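Local coordinates for hydrogenase expression/formation protein HypE (Desulfovibrio vulgaris subsp. vulgaris, PDB 2Z1U) that binds ATP and magnesium ions and, as a member of the HypE family, probably takes part in the maturation of hydrogenases, at residues F96-G101 against G128-V133; T55-V60 against F142-G147. All coordinates share one frame; numbering follows the deposited sequence.

Contact 1 (F96-G101 against G128-V133); sequences FILEEG and GDTKVV. With MG (magnesium ion), chain B; ATP (adenosine-5'-triphosphate), chain D.
Phe-96 to Glu-99 lie alongside Thr-130 to Val-133 as parallel neighbours in a sheet. Five backbone hydrogen bonds join the segments. They start at Phe-96 N to Asp-129 O (2.8 Å) and finish at Glu-100 N to Val-133 O (2.8 Å), past the end of strand 87-99. The tight part is the face carrying Phe-96, Leu-98, Thr-130 and Val-132. Here the side chains of Leu-98 and Thr-130 cross obliquely, with Leu-98 CD1 3.9 Å from Thr-130 CG2. With chi1 at -49°, Thr-130 turns CG2 to this leucine, anti to its own backbone N. Thr-130 OG1 then lies beside that N and donates to the adenine N7 of ATP (2.8 Å). One threonine thus serves both the apolar packing and base binding. On the other face, Val-133 CG2 sits 3.4 Å from Leu-98 O.

Asp-129 and Lys-131 work beside the nucleotide. Asp-129 OD1 binds magnesium at 2.1 Å. Asp-129 OD2 receives Lys-131 NZ at 2.8 Å on the syn side and also accepts from Ser-57 N of the second subunit. The lysine chain is bent at chi2 and chi4, which brings NZ back to this carboxylate. NZ makes a weak bond to the gamma-phosphate O1G. A water bridges Phe-96 O and Asp-129 OD2.

At the far end the backbone stays paired, but the glutamate side chains turn to the solvent side. Glu-99 and Glu-100 are partly exposed, and their carboxylates bond outside the contact, to Gly-136 and Lys-140 and to Arg-135.

The contact belongs to a beta-alpha-beta unit of the AIR synthase-related N-terminal domain. Its helix 104-121 packs on Phe-96 and Leu-98. Strand 141-151 flanks strand 87-99 on its other side, and strand 124-133 is the outermost strand of the sheet within this chain.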
loop_
_atom_site.group_PDB
_atom_site.type_symbol
_atom_site.label_atom_id
_atom_site.label_comp_id
_atom_site.label_asym_id
_atom_site.label_seq_id
_atom_site.Cartn_x
_atom_site.Cartn_y
_atom_site.Cartn_z
ATOM N N PHE A 96 7.423 2.695 -1.792
ATOM C CA PHE A 96 8.152 3.137 -2.985
ATOM C C PHE A 96 8.642 1.935 -3.771
ATOM O O PHE A 96 9.161 0.978 -3.188
ATOM C CB PHE A 96 9.353 4.030 -2.608
ATOM C CG PHE A 96 8.980 5.453 -2.283
ATOM C CD1 PHE A 96 8.443 5.783 -1.035
ATOM C CD2 PHE A 96 9.140 6.457 -3.226
ATOM C CE1 PHE A 96 8.098 7.103 -0.733
ATOM C CE2 PHE A 96 8.794 7.775 -2.938
ATOM C CZ PHE A 96 8.278 8.102 -1.692
ATOM N N ILE A 97 8.450 1.983 -5.088
ATOM C CA ILE A 97 9.115 1.058 -6.012
ATOM C C ILE A 97 9.983 1.894 -6.953
ATOM O O ILE A 97 9.476 2.738 -7.688
ATOM C CB ILE A 97 8.109 0.174 -6.792
ATOM C CG1 ILE A 97 7.248 -0.632 -5.800
ATOM C CG2 ILE A 97 8.860 -0.770 -7.768
ATOM C CD1 ILE A 97 6.017 -1.313 -6.408
ATOM N N LEU A 98 11.293 1.673 -6.907
ATOM C CA LEU A 98 12.227 2.569 -7.581
ATOM C C LEU A 98 13.132 1.839 -8.551
ATOM O O LEU A 98 13.542 0.698 -8.304
ATOM C CB LEU A 98 13.072 3.316 -6.548
ATOM C CG LEU A 98 12.325 4.196 -5.535
ATOM C CD1 LEU A 98 13.214 4.524 -4.327
ATOM C CD2 LEU A 98 11.818 5.463 -6.204
ATOM N N GLU A 99 13.433 2.509 -9.661
ATOM C CA GLU A 99 14.340 1.977 -10.671
ATOM C C GLU A 99 15.792 2.324 -10.331
ATOM O O GLU A 99 16.120 3.493 -10.083
ATOM C CB GLU A 99 13.971 2.527 -12.056
ATOM C CG GLU A 99 14.813 1.937 -13.181
ATOM C CD GLU A 99 14.437 2.435 -14.556
ATOM O OE1 GLU A 99 14.703 1.692 -15.530
ATOM O OE2 GLU A 99 13.897 3.555 -14.678
ATOM N N GLU A 100 16.648 1.300 -10.313
ATOM C CA GLU A 100 18.109 1.476 -10.281
ATOM C C GLU A 100 18.526 2.517 -11.311
ATOM O O GLU A 100 18.014 2.520 -12.428
ATOM C CB GLU A 100 18.804 0.136 -10.572
ATOM C CG GLU A 100 20.324 0.174 -10.614
ATOM C CD GLU A 100 20.945 -1.037 -11.320
ATOM O OE1 GLU A 100 22.145 -1.295 -11.101
ATOM O OE2 GLU A 100 20.244 -1.726 -12.094
ATOM N N GLY A 101 19.449 3.399 -10.924
ATOM C CA GLY A 101 19.946 4.454 -11.801
ATOM C C GLY A 101 19.214 5.779 -11.674
ATOM O O GLY A 101 19.703 6.804 -12.132
ATOM N N GLY A 128 6.443 2.643 6.111
ATOM C CA GLY A 128 6.851 2.670 4.715
ATOM C C GLY A 128 7.601 1.445 4.224
ATOM O O GLY A 128 7.897 0.513 4.977
ATOM N N ASP A 129 7.890 1.459 2.927
ATOM C CA ASP A 129 8.705 0.429 2.305
ATOM C C ASP A 129 9.400 1.042 1.111
ATOM O O ASP A 129 8.871 1.950 0.492
ATOM C CB ASP A 129 7.831 -0.746 1.846
ATOM C CG ASP A 129 8.658 -1.919 1.338
ATOM O OD1 ASP A 129 9.546 -2.391 2.096
ATOM O OD2 ASP A 129 8.421 -2.376 0.202
ATOM N N THR A 130 10.570 0.510 0.782
ATOM C CA THR A 130 11.386 1.007 -0.305
ATOM C C THR A 130 11.987 -0.207 -1.013
ATOM O O THR A 130 12.830 -0.932 -0.453
ATOM C CB THR A 130 12.532 1.925 0.213
ATOM O OG1 THR A 130 11.986 2.906 1.113
ATOM C CG2 THR A 130 13.239 2.630 -0.969
ATOM N N LYS A 131 11.539 -0.424 -2.243
ATOM C CA LYS A 131 12.060 -1.484 -3.085
ATOM C C LYS A 131 12.756 -0.793 -4.260
ATOM O O LYS A 131 12.207 0.130 -4.857
ATOM C CB LYS A 131 10.927 -2.420 -3.574
ATOM C CG LYS A 131 10.239 -3.338 -2.512
ATOM C CD LYS A 131 11.261 -4.214 -1.738
ATOM C CE LYS A 131 10.661 -5.333 -0.895
ATOM N NZ LYS A 131 9.700 -4.922 0.197
ATOM N N VAL A 132 13.977 -1.224 -4.559
ATOM C CA VAL A 132 14.705 -0.752 -5.735
ATOM C C VAL A 132 14.886 -1.935 -6.679
ATOM O O VAL A 132 15.481 -2.945 -6.306
ATOM C CB VAL A 132 16.090 -0.143 -5.369
ATOM C CG1 VAL A 132 16.784 0.420 -6.621
ATOM C CG2 VAL A 132 15.945 0.958 -4.310
ATOM N N VAL A 133 14.365 -1.818 -7.894
ATOM C CA VAL A 133 14.471 -2.900 -8.886
ATOM C C VAL A 133 15.539 -2.574 -9.958
ATOM O O VAL A 133 15.828 -1.397 -10.188
ATOM C CB VAL A 133 13.078 -3.210 -9.533
ATOM C CG1 VAL A 133 12.135 -3.793 -8.500
ATOM C CG2 VAL A 133 12.484 -1.947 -10.167
HETATM MG MG MG B . 9.491 -3.444 3.931
HETATM P PG ATP D . 11.506 -5.961 4.149
HETATM O O1G ATP D . 10.862 -4.846 3.305
HETATM O O2G ATP D . 12.947 -6.166 3.795
HETATM O O3G ATP D . 10.700 -7.250 4.211
HETATM P PB ATP D . 10.575 -4.774 6.641
HETATM O O1B ATP D . 9.358 -4.444 5.752
HETATM O O2B ATP D . 10.327 -5.480 7.939
HETATM O O3B ATP D . 11.639 -5.503 5.691
HETATM P PA ATP D . 11.824 -2.307 5.958
HETATM O O1A ATP D . 13.308 -2.606 5.760
HETATM O O2A ATP D . 11.059 -2.290 4.664
HETATM O O3A ATP D . 11.232 -3.366 7.058
HETATM O "O5'" ATP D . 11.595 -0.990 6.785
HETATM C "C5'" ATP D . 12.443 -0.615 7.879
HETATM C "C4'" ATP D . 11.815 0.601 8.526
HETATM O "O4'" ATP D . 11.935 1.683 7.579
HETATM C "C3'" ATP D . 10.332 0.423 8.801
HETATM O "O3'" ATP D . 10.025 1.078 10.048
HETATM C "C2'" ATP D . 9.627 1.163 7.660
HETATM O "O2'" ATP D . 8.397 1.724 8.120
HETATM C "C1'" ATP D . 10.646 2.257 7.282
HETATM N N9 ATP D . 10.629 2.613 5.838
HETATM C C8 ATP D . 11.133 1.907 4.816
HETATM N N7 ATP D . 10.944 2.564 3.648
HETATM C C5 ATP D . 10.269 3.687 3.954
HETATM C C6 ATP D . 9.729 4.840 3.194
HETATM N N6 ATP D . 9.861 4.871 1.849
HETATM N N1 ATP D . 9.116 5.800 3.878
HETATM C C2 ATP D . 8.953 5.791 5.216
HETATM N N3 ATP D . 9.438 4.771 5.964
HETATM C C4 ATP D . 10.085 3.730 5.380
HETATM O O HOH W 1 7.522 -0.401 -1.493
HETATM O O HOH W 2 8.256 -2.161 4.767
#

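Contact 2 (T55-V60 against F142-G147). With MG (magnesium ion), chain C; ATP (adenosine-5'-triphosphate), chain E.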
loop_
_atom_site.group_PDB
_atom_site.type_symbol
_atom_site.label_atom_id
_atom_site.label_comp_id
_atom_site.label_asym_id
_atom_site.label_seq_id
_atom_site.Cartn_x
_atom_site.Cartn_y
_atom_site.Cartn_z
ATOM N N THR A 55 -6.377 2.149 -0.343
ATOM C CA THR A 55 -5.035 2.112 -0.932
ATOM C C THR A 55 -5.073 2.525 -2.410
ATOM O O THR A 55 -6.042 2.262 -3.095
ATOM C CB THR A 55 -4.364 0.718 -0.789
ATOM O OG1 THR A 55 -2.969 0.843 -1.071
ATOM C CG2 THR A 55 -4.970 -0.332 -1.774
ATOM N N ASP A 56 -3.997 3.136 -2.889
ATOM C CA ASP A 56 -3.865 3.462 -4.310
ATOM C C ASP A 56 -2.405 3.466 -4.698
ATOM O O ASP A 56 -1.565 3.938 -3.931
ATOM C CB ASP A 56 -4.490 4.847 -4.631
ATOM C CG ASP A 56 -5.953 4.745 -5.001
ATOM O OD1 ASP A 56 -6.228 4.155 -6.060
ATOM O OD2 ASP A 56 -6.825 5.272 -4.274
ATOM N N SER A 57 -2.099 2.928 -5.879
ATOM C CA SER A 57 -0.761 3.077 -6.429
ATOM C C SER A 57 -0.793 4.209 -7.440
ATOM O O SER A 57 -1.811 4.436 -8.079
ATOM C CB SER A 57 -0.264 1.812 -7.120
ATOM O OG SER A 57 -0.231 0.712 -6.241
ATOM N N TYR A 58 0.345 4.882 -7.596
ATOM C CA TYR A 58 0.466 6.069 -8.438
ATOM C C TYR A 58 1.540 5.804 -9.482
ATOM O O TYR A 58 2.645 5.371 -9.158
ATOM C CB TYR A 58 0.738 7.312 -7.573
ATOM C CG TYR A 58 -0.434 7.566 -6.641
ATOM C CD1 TYR A 58 -0.503 6.921 -5.400
ATOM C CD2 TYR A 58 -1.517 8.389 -7.029
ATOM C CE1 TYR A 58 -1.580 7.100 -4.553
ATOM C CE2 TYR A 58 -2.643 8.571 -6.177
ATOM C CZ TYR A 58 -2.657 7.918 -4.933
ATOM O OH TYR A 58 -3.702 8.074 -4.030
ATOM N N THR A 59 1.178 6.017 -10.744
ATOM C CA THR A 59 1.987 5.576 -11.884
ATOM C C THR A 59 2.104 6.711 -12.910
ATOM O O THR A 59 2.411 6.471 -14.076
ATOM C CB THR A 59 1.365 4.324 -12.581
ATOM O OG1 THR A 59 0.022 4.620 -12.956
ATOM C CG2 THR A 59 1.353 3.104 -11.654
ATOM N N VAL A 60 1.872 7.941 -12.465
ATOM C CA VAL A 60 1.766 9.093 -13.382
ATOM C C VAL A 60 3.043 9.280 -14.217
ATOM O O VAL A 60 4.176 9.136 -13.727
ATOM C CB VAL A 60 1.375 10.400 -12.632
ATOM C CG1 VAL A 60 2.498 10.856 -11.718
ATOM C CG2 VAL A 60 0.962 11.532 -13.606
ATOM N N PHE A 142 7.180 4.132 -8.968
ATOM C CA PHE A 142 5.779 4.030 -8.592
ATOM C C PHE A 142 5.683 4.206 -7.085
ATOM O O PHE A 142 6.626 3.891 -6.353
ATOM C CB PHE A 142 5.182 2.668 -8.984
ATOM C CG PHE A 142 5.374 2.304 -10.441
ATOM C CD1 PHE A 142 5.802 1.030 -10.794
ATOM C CD2 PHE A 142 5.143 3.234 -11.451
ATOM C CE1 PHE A 142 5.986 0.686 -12.123
ATOM C CE2 PHE A 142 5.325 2.900 -12.789
ATOM C CZ PHE A 142 5.745 1.626 -13.121
ATOM N N ILE A 143 4.541 4.700 -6.614
ATOM C CA ILE A 143 4.325 4.840 -5.179
ATOM C C ILE A 143 2.951 4.282 -4.864
ATOM O O ILE A 143 1.969 4.610 -5.550
ATOM C CB ILE A 143 4.370 6.334 -4.719
ATOM C CG1 ILE A 143 5.603 7.057 -5.264
ATOM C CG2 ILE A 143 4.302 6.446 -3.184
ATOM C CD1 ILE A 143 5.627 8.590 -4.954
ATOM N N ASN A 144 2.881 3.434 -3.842
ATOM C CA ASN A 144 1.606 3.106 -3.249
ATOM C C ASN A 144 1.450 3.857 -1.932
ATOM O O ASN A 144 2.406 3.970 -1.138
ATOM C CB ASN A 144 1.485 1.600 -3.001
ATOM C CG ASN A 144 0.160 1.234 -2.337
ATOM O OD1 ASN A 144 0.018 1.391 -1.132
ATOM N ND2 ASN A 144 -0.805 0.748 -3.125
ATOM N N THR A 145 0.251 4.383 -1.686
ATOM C CA THR A 145 -0.055 4.896 -0.357
ATOM C C THR A 145 -1.347 4.285 0.161
ATOM O O THR A 145 -2.269 4.042 -0.606
ATOM C CB THR A 145 -0.128 6.442 -0.284
ATOM O OG1 THR A 145 -1.059 6.947 -1.233
ATOM C CG2 THR A 145 1.270 7.095 -0.500
ATOM N N THR A 146 -1.390 4.033 1.469
ATOM C CA THR A 146 -2.605 3.532 2.099
ATOM C C THR A 146 -2.952 4.519 3.212
ATOM O O THR A 146 -2.074 4.980 3.950
ATOM C CB THR A 146 -2.381 2.103 2.645
ATOM O OG1 THR A 146 -1.961 1.268 1.559
ATOM C CG2 THR A 146 -3.635 1.510 3.278
ATOM N N GLY A 147 -4.232 4.836 3.320
ATOM C CA GLY A 147 -4.683 5.800 4.284
ATOM C C GLY A 147 -5.619 5.158 5.277
ATOM O O GLY A 147 -6.422 4.269 4.934
HETATM MG MG MG C . -7.775 3.146 -6.859
HETATM P PG ATP E . -8.736 5.478 -8.879
HETATM O O1G ATP E . -7.785 4.310 -8.556
HETATM O O2G ATP E . -9.120 5.500 -10.326
HETATM O O3G ATP E . -8.278 6.828 -8.346
HETATM P PB ATP E . -10.538 4.768 -6.704
HETATM O O1B ATP E . -9.198 4.416 -6.025
HETATM O O2B ATP E . -11.477 5.680 -5.977
HETATM O O3B ATP E . -10.176 5.248 -8.189
HETATM P PA ATP E . -10.780 2.125 -7.739
HETATM O O1A ATP E . -11.313 2.258 -9.163
HETATM O O2A ATP E . -9.285 1.980 -7.692
HETATM O O3A ATP E . -11.348 3.386 -6.862
HETATM O "O5'" ATP E . -11.500 0.974 -6.947
HETATM C "C5'" ATP E . -12.899 0.694 -7.103
HETATM C "C4'" ATP E . -13.255 -0.350 -6.067
HETATM O "O4'" ATP E . -12.591 -1.568 -6.460
HETATM C "C3'" ATP E . -12.747 -0.002 -4.679
HETATM O "O3'" ATP E . -13.734 -0.432 -3.720
HETATM C "C2'" ATP E . -11.478 -0.841 -4.503
HETATM O "O2'" ATP E . -11.320 -1.215 -3.132
HETATM C "C1'" ATP E . -11.750 -2.065 -5.399
HETATM N N9 ATP E . -10.523 -2.632 -6.020
HETATM C C8 ATP E . -9.824 -2.136 -7.051
HETATM N N7 ATP E . -8.777 -2.942 -7.345
HETATM C C5 ATP E . -8.809 -3.942 -6.446
HETATM C C6 ATP E . -7.986 -5.143 -6.167
HETATM N N6 ATP E . -6.891 -5.388 -6.918
HETATM N N1 ATP E . -8.363 -5.931 -5.165
HETATM C C2 ATP E . -9.439 -5.707 -4.387
HETATM N N3 ATP E . -10.235 -4.632 -4.603
HETATM C C4 ATP E . -9.957 -3.752 -5.599
HETATM O O HOH W 3 -8.004 2.117 -5.198
#
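Tyr-58 pairs with Ile-143 of the antiparallel strand. Its backbone N donates to Ile-143 O (2.6 Å), and its carbonyl accepts from Ile-143 N. The side chain starts beside the carbonyl of Ile-143. Tyr-58 CB is 3.6 Å from Ile-143 O. CG is anti to the carbonyl carbon of Tyr-58 (chi1 -63°), and the ring edge leads on along the neighbouring strand. Tyr-58 CD1 is 3.4 Å from Ile-143 O, which lies at the edge, near the ring plane. Next, Tyr-58 CE1 meets Thr-145 OG1 at 3.4 Å. CZ passes the same hydroxyl at greater distance. At the tip, OH is hydrogen-bonded to Thr-78 OG1 of helix 70-83. Thr-145 OG1 also bonds to Thr-78, and to Ala-74 O. The buried hydroxyl of Thr-145 is thus satisfied beside the tyrosine ring.

Two further backbone bonds pair Asp-56 with Thr-145. The opposite face carries Thr-55, Ser-57, Asn-144 and Thr-146. Thr-55 OG1 is anti to its backbone N (chi1 -166°) and reaches across to Thr-146 OG1 at 2.8 Å. Thr-146 OG1 is also hydrogen-bonded to Thr-146 of the second subunit, which places this face at the subunit interface. At the end, Thr-59 CG2 packs on Phe-142 CD2 (3.8 Å).

Asp-56 points to the same face as Tyr-58. Asp-56 OD1 binds magnesium at 2.0 Å, together with three phosphate oxygens of ATP. A metal-bound water lies 2.9 Å from Thr-55 O. The two backbone bonds with Thr-145 hold the backbone that carries this metal ligand. Asp-56 OD2 also lies close to Asp-81 OD1. The nearby magnesium probably offsets the negative charge gathered there, which includes the phosphates.

How the contacts relate
Contacts 1 and 2 are two pairings in one mixed sheet, with centres about 13 Å apart. Strands 87-99 and 141-151 are its inner strands and join them. Ile-97 N and Phe-142 O, 2.9 Å apart, probably form a hydrogen bond. On one face Phe-96 CE2 packs on Ile-143 CD1 at 3.8 Å. Within one chain the contacts serve different ATP molecules. The dimer brings them together: Asp-129 from contact 1 of one subunit and Asp-56 from contact 2 of the other bind the same magnesium ion. Each nucleotide site therefore lies between subunits. Contact 1 supplies groups to the adenine, ribose and phosphates, and Thr-222 and Arg-223 come from the subunit supplying Asp-56.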